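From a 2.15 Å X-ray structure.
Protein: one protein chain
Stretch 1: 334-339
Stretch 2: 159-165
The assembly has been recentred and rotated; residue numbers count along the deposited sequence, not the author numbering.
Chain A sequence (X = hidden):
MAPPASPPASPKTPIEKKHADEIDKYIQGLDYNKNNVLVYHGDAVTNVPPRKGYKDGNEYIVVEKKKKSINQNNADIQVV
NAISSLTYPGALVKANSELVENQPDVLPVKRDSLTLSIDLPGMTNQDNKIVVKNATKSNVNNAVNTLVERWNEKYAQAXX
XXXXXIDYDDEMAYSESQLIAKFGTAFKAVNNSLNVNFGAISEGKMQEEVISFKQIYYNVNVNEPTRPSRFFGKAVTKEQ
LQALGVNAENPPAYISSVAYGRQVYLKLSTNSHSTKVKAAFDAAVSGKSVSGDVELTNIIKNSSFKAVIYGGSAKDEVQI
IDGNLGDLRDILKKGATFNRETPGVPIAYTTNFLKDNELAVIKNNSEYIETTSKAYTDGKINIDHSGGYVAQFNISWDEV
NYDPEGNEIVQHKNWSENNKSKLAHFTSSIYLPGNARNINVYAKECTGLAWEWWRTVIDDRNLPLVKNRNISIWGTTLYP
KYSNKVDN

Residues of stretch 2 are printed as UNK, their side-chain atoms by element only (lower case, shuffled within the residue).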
# COMPACT_ATOMS: atom_id res chain seq x y z
N LYS A 334 19.54 -1.77 -5.71
CA LYS A 334 20.41 -2.72 -5.02
C LYS A 334 19.66 -3.96 -4.52
O LYS A 334 18.52 -3.88 -4.08
CB LYS A 334 21.13 -2.03 -3.86
CG LYS A 334 22.05 -2.93 -3.04
CD LYS A 334 22.71 -2.15 -1.90
CE LYS A 334 21.69 -1.62 -0.90
NZ LYS A 334 21.02 -2.71 -0.14
N GLY A 335 20.32 -5.12 -4.61
CA GLY A 335 19.78 -6.34 -4.03
C GLY A 335 18.97 -7.20 -4.99
O GLY A 335 18.40 -8.21 -4.59
N ALA A 336 18.94 -6.80 -6.26
CA ALA A 336 18.19 -7.54 -7.27
C ALA A 336 18.82 -8.89 -7.57
O ALA A 336 18.16 -9.81 -8.06
CB ALA A 336 18.07 -6.72 -8.54
N THR A 337 20.11 -9.02 -7.27
CA THR A 337 20.84 -10.26 -7.50
C THR A 337 21.49 -10.80 -6.22
O THR A 337 22.23 -10.10 -5.54
CB THR A 337 21.91 -10.10 -8.60
OG1 THR A 337 21.26 -9.89 -9.86
CG2 THR A 337 22.79 -11.33 -8.69
N PHE A 338 21.19 -12.06 -5.90
CA PHE A 338 21.74 -12.73 -4.73
C PHE A 338 23.25 -12.92 -4.82
O PHE A 338 23.78 -13.28 -5.87
CB PHE A 338 21.05 -14.08 -4.53
CG PHE A 338 21.72 -14.98 -3.54
CD1 PHE A 338 21.79 -14.64 -2.19
CD2 PHE A 338 22.26 -16.19 -3.94
CE1 PHE A 338 22.40 -15.48 -1.28
CE2 PHE A 338 22.87 -17.04 -3.03
CZ PHE A 338 22.94 -16.68 -1.70
N ASN A 339 23.94 -12.66 -3.71
CA ASN A 339 25.38 -12.93 -3.62
C ASN A 339 25.79 -13.42 -2.23
O ASN A 339 25.02 -13.30 -1.28
CB ASN A 339 26.20 -11.71 -4.05
CG ASN A 339 26.42 -10.73 -2.92
OD1 ASN A 339 27.37 -10.86 -2.14
ND2 ASN A 339 25.55 -9.73 -2.82
N UNK A 159 26.13 -19.50 -12.72
CA UNK A 159 24.99 -18.58 -12.67
C UNK A 159 25.38 -17.30 -11.96
O UNK A 159 25.12 -17.14 -10.76
c UNK A 159 23.80 -19.23 -11.96
c UNK A 159 22.50 -22.94 -13.69
c UNK A 159 23.86 -21.75 -12.14
c UNK A 159 22.38 -20.56 -13.57
c UNK A 159 23.45 -22.94 -12.70
c UNK A 159 23.34 -20.53 -12.57
o UNK A 159 22.08 -24.12 -14.25
c UNK A 159 21.96 -21.75 -14.13
N UNK A 160 26.01 -16.36 -12.69
CA UNK A 160 26.46 -15.10 -12.08
C UNK A 160 25.31 -14.20 -11.64
O UNK A 160 25.28 -13.77 -10.49
c UNK A 160 26.72 -15.03 -14.46
c UNK A 160 26.35 -16.45 -14.12
c UNK A 160 27.25 -14.43 -13.21
N UNK A 161 24.37 -13.92 -12.54
CA UNK A 161 23.30 -12.98 -12.25
C UNK A 161 21.90 -13.58 -12.33
O UNK A 161 21.14 -13.31 -13.26
c UNK A 161 24.75 -11.11 -13.15
o UNK A 161 25.61 -11.40 -13.98
n UNK A 161 24.96 -10.23 -12.18
c UNK A 161 23.39 -11.77 -13.18
N UNK A 162 21.56 -14.40 -11.34
CA UNK A 162 20.20 -14.91 -11.22
C UNK A 162 19.35 -13.92 -10.44
O UNK A 162 19.53 -13.74 -9.23
c UNK A 162 20.15 -16.29 -10.55
c UNK A 162 20.06 -17.39 -11.60
c UNK A 162 21.36 -16.48 -9.64
N UNK A 163 18.42 -13.26 -11.13
CA UNK A 163 17.58 -12.24 -10.51
C UNK A 163 16.72 -12.83 -9.40
O UNK A 163 16.26 -13.97 -9.49
o UNK A 163 15.83 -12.50 -12.18
c UNK A 163 16.69 -11.56 -11.56
N UNK A 164 16.52 -12.04 -8.35
CA UNK A 164 15.70 -12.46 -7.23
C UNK A 164 14.24 -12.53 -7.65
O UNK A 164 13.82 -11.85 -8.58
c UNK A 164 15.87 -11.50 -6.07
N UNK A 165 13.47 -13.37 -6.96
CA UNK A 165 12.03 -13.42 -7.17
C UNK A 165 11.39 -12.21 -6.50
O UNK A 165 11.59 -11.97 -5.31
c UNK A 165 9.43 -16.02 -5.88
c UNK A 165 9.93 -14.76 -6.56
c UNK A 165 7.91 -15.99 -5.73
n UNK A 165 7.40 -17.22 -5.07
c UNK A 165 11.45 -14.71 -6.59

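Position 159 carries one carbon leading to a six-carbon ring that bears a single oxygen, the pattern of a phenol. That pattern identifies Tyr159; its side chain makes no contact with stretch 1. The partly exposed position lets a ring with a polar hydroxyl sit there without touching stretch 1.

At position 160 three carbons close a ring onto the backbone nitrogen, which can only be Pro160. CA to CB points away from the other stretch, and it is the backbone that reaches across: the O of position 160 lies 3.9 Å from CG2 of Thr337. A ring facing outward suits an exposed place.

Position 161 has two carbons, the second carrying two further atoms, one oxygen and one nitrogen. This is a short amide, Asn161. Its CA packs 4.0 Å from CG2 of Thr337, and its ND2 lies 4.3 Å from that same methyl, a van der Waals approach without a hydrogen bond. The polar amide is at home in this exposed position.

At position 162 one carbon carries two more, a beta-branched hydrocarbon: Val162. The side chain makes no close contact with stretch 1, and the contacts run through its carbonyl, whose O sits 4.1 Å from CG2 of Thr337 and 4.1 Å from N of Phe338, too far for a hydrogen bond to that amide. An apolar branched side chain suits a partly exposed residue of which stretch 1 covers 35 Å².

Position 163 shows one carbon and then one oxygen, hence Ser163. CA to CB points away overall, yet CB of Ser163 still lies 4.2 Å from O of Ala336, and its CA approaches that O of Ala336 at 3.5 Å in a CA-H...O contact. A small polar group suits this exposed setting.

Position 164 has a single side-chain carbon, so it is Ala164. This methyl points toward stretch 1, with CB 3.5 Å from O of Ala336 and 4.4 Å from O of Gly335. A small side chain suits this buried place, where the backbones run close together.

Position 165 has four carbons in a row ending in nitrogen, Lys165. CA to CB points away from stretch 1, and the fully extended chain is exposed, as suits a charged amine.

The contact rests on one hydrogen bond, from N of Ala164 to O of Ala336, 2.8 Å long and nearly straight at 162°. The CA of Ser163 approaches the same carbonyl, so one oxygen gathers two neighbouring groups. The hydrogen bond joins main-chain atoms, and beside it the Thr337 methyl meets mainly the main chain from Pro160 to Val162; the joint buried surface is a modest 248 Å².

Stretch 2 159-165: YPNVSAK
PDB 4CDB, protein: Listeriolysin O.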